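Local coordinates for cellulose binding domain-containing protein (Clostridium clariflavum, PDB 4B96) that probably binds cellulose through this family 3b carbohydrate-binding module, the C-terminal part of a membrane protein belonging to a biomass-sensing system, at residues R38-R43 against M136-S141. Residues are numbered along the deposited sequence; the frame is centred on the assembly and turned at random.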
loop_
_atom_site.group_PDB
_atom_site.type_symbol
_atom_site.label_atom_id
_atom_site.label_comp_id
_atom_site.label_asym_id
_atom_site.label_seq_id
_atom_site.Cartn_x
_atom_site.Cartn_y
_atom_site.Cartn_z
ATOM N N ARG A 38 18.247 10.427 -0.820
ATOM C CA ARG A 38 17.975 11.878 -0.814
ATOM C C ARG A 38 16.583 12.201 -1.375
ATOM O O ARG A 38 16.055 13.273 -1.147
ATOM C CB ARG A 38 19.036 12.649 -1.583
ATOM C CG ARG A 38 20.381 12.649 -0.861
ATOM C CD ARG A 38 21.435 13.351 -1.716
ATOM N NE ARG A 38 21.481 12.710 -3.034
ATOM C CZ ARG A 38 22.085 13.216 -4.107
ATOM N NH1 ARG A 38 22.691 14.401 -4.038
ATOM N NH2 ARG A 38 22.073 12.537 -5.252
ATOM N N ASN A 39 15.986 11.257 -2.088
ATOM C CA ASN A 39 14.653 11.474 -2.630
ATOM C C ASN A 39 13.567 10.698 -1.903
ATOM O O ASN A 39 12.438 10.621 -2.395
ATOM C CB ASN A 39 14.629 11.079 -4.093
ATOM C CG ASN A 39 15.543 11.923 -4.930
ATOM O OD1 ASN A 39 15.718 13.115 -4.681
ATOM N ND2 ASN A 39 16.138 11.306 -5.932
ATOM N N VAL A 40 13.895 10.148 -0.732
ATOM C CA VAL A 40 13.003 9.246 -0.042
ATOM C C VAL A 40 12.507 9.815 1.258
ATOM O O VAL A 40 13.278 10.328 2.046
ATOM C CB VAL A 40 13.716 7.899 0.228
ATOM C CG1 VAL A 40 12.927 7.008 1.182
ATOM C CG2 VAL A 40 13.974 7.191 -1.114
ATOM N N LYS A 41 11.196 9.751 1.482
ATOM C CA LYS A 41 10.612 10.111 2.781
ATOM C C LYS A 41 9.902 8.888 3.359
ATOM O O LYS A 41 9.229 8.114 2.615
ATOM C CB LYS A 41 9.525 11.185 2.532
ATOM C CG LYS A 41 10.080 12.501 2.136
ATOM C CD LYS A 41 9.003 13.464 1.661
ATOM C CE LYS A 41 9.707 14.721 1.051
ATOM N NZ LYS A 41 8.774 15.886 0.825
ATOM N N VAL A 42 9.952 8.737 4.675
ATOM C CA VAL A 42 9.244 7.645 5.319
ATOM C C VAL A 42 8.370 8.262 6.407
ATOM O O VAL A 42 8.848 9.161 7.139
ATOM C CB VAL A 42 10.250 6.645 5.940
ATOM C CG1 VAL A 42 9.549 5.442 6.620
ATOM C CG2 VAL A 42 11.212 6.122 4.861
ATOM N N ARG A 43 7.101 7.801 6.521
ATOM C CA ARG A 43 6.202 8.387 7.519
ATOM C C ARG A 43 5.700 7.388 8.523
ATOM O O ARG A 43 5.290 6.301 8.134
ATOM C CB ARG A 43 4.987 9.044 6.849
ATOM C CG ARG A 43 5.407 10.315 6.065
ATOM C CD ARG A 43 4.212 10.921 5.335
ATOM N NE ARG A 43 4.754 12.006 4.516
ATOM C CZ ARG A 43 4.055 12.742 3.659
ATOM N NH1 ARG A 43 2.775 12.518 3.478
ATOM N NH2 ARG A 43 4.658 13.702 2.970
ATOM N N MET A 136 3.084 2.012 7.630
ATOM C CA MET A 136 4.003 3.136 7.470
ATOM C C MET A 136 4.158 3.384 5.982
ATOM O O MET A 136 4.086 2.424 5.212
ATOM C CB MET A 136 5.398 2.829 8.097
ATOM C CG MET A 136 5.314 2.841 9.644
ATOM S SD MET A 136 6.897 2.322 10.338
ATOM C CE MET A 136 8.040 3.590 9.803
ATOM N N THR A 137 4.363 4.645 5.568
ATOM C CA THR A 137 4.455 4.918 4.125
ATOM C C THR A 137 5.855 5.330 3.644
ATOM O O THR A 137 6.639 5.909 4.393
ATOM C CB THR A 137 3.473 6.000 3.703
ATOM O OG1 THR A 137 3.566 7.118 4.587
ATOM C CG2 THR A 137 1.996 5.426 3.789
ATOM N N VAL A 138 6.126 5.090 2.359
ATOM C CA VAL A 138 7.395 5.514 1.765
ATOM C C VAL A 138 7.059 6.271 0.485
ATOM O O VAL A 138 6.163 5.851 -0.285
ATOM C CB VAL A 138 8.332 4.285 1.407
ATOM C CG1 VAL A 138 9.696 4.823 0.948
ATOM C CG2 VAL A 138 8.508 3.393 2.615
ATOM N N TYR A 139 7.797 7.344 0.251
ATOM C CA TYR A 139 7.652 8.155 -0.937
ATOM C C TYR A 139 8.994 8.294 -1.623
ATOM O O TYR A 139 10.017 8.487 -0.978
ATOM C CB TYR A 139 7.166 9.586 -0.612
ATOM C CG TYR A 139 5.904 9.538 0.197
ATOM C CD1 TYR A 139 5.969 9.204 1.554
ATOM C CD2 TYR A 139 4.633 9.742 -0.407
ATOM C CE1 TYR A 139 4.827 9.077 2.316
ATOM C CE2 TYR A 139 3.443 9.659 0.360
ATOM C CZ TYR A 139 3.562 9.327 1.725
ATOM O OH TYR A 139 2.462 9.175 2.562
ATOM N N ILE A 140 8.953 8.243 -2.950
ATOM C CA ILE A 140 10.133 8.620 -3.754
ATOM C C ILE A 140 9.728 9.819 -4.570
ATOM O O ILE A 140 8.725 9.771 -5.311
ATOM C CB ILE A 140 10.542 7.500 -4.701
ATOM C CG1 ILE A 140 10.978 6.281 -3.910
ATOM C CG2 ILE A 140 11.677 8.019 -5.655
ATOM C CD1 ILE A 140 11.167 5.030 -4.811
ATOM N N SER A 141 10.449 10.911 -4.375
ATOM C CA SER A 141 10.096 12.251 -4.897
ATOM C C SER A 141 8.608 12.547 -4.767
ATOM O O SER A 141 7.943 12.946 -5.747
ATOM C CB SER A 141 10.564 12.424 -6.338
ATOM O OG SER A 141 11.969 12.219 -6.404
#
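The Arg43 guanidinium lies against the Tyr139 ring in an off-centre cation-pi contact, Arg43 CZ 4.3 Å from the ring centroid and the planes 38° apart. Tyr139 CZ sits over one guanidinium face, toward its rim, while Lys41 O meets the ring edge in plane, 3.6 Å from Tyr139 CD1. With CG anti to the carbonyl carbon (chi1 -69°) and the chain extended to NE, Arg43 rises off the sheet over the Tyr139 ring, which leans toward it; its length and flat, charged end suit a place among aromatic rings and an acid: it also makes a cation-pi contact with Tyr85 and, through NE, a salt bridge with Glu87. Tyr139 OH hydrogen-bonds with Glu149, and Thr137 OG1, 3.3 Å from Arg43 CB, with the hydroxyl of Tyr45. The antiparallel strands are inner neighbours in one sheet of the CBM3 beta-sandwich, joined by five backbone hydrogen bonds, the longest Thr137 N to Arg43 O (3.2 Å). On the sheet face opposite Arg43 and Tyr139, turned toward strands 5-9 and 20-29, beta-branched valines suit the interior: Val40 CG1 touches Val138 CG1 at 3.9 Å. Unbranched Met136 turns at chi3 (63°), bringing CE within 4.0 Å of Val42 CG1.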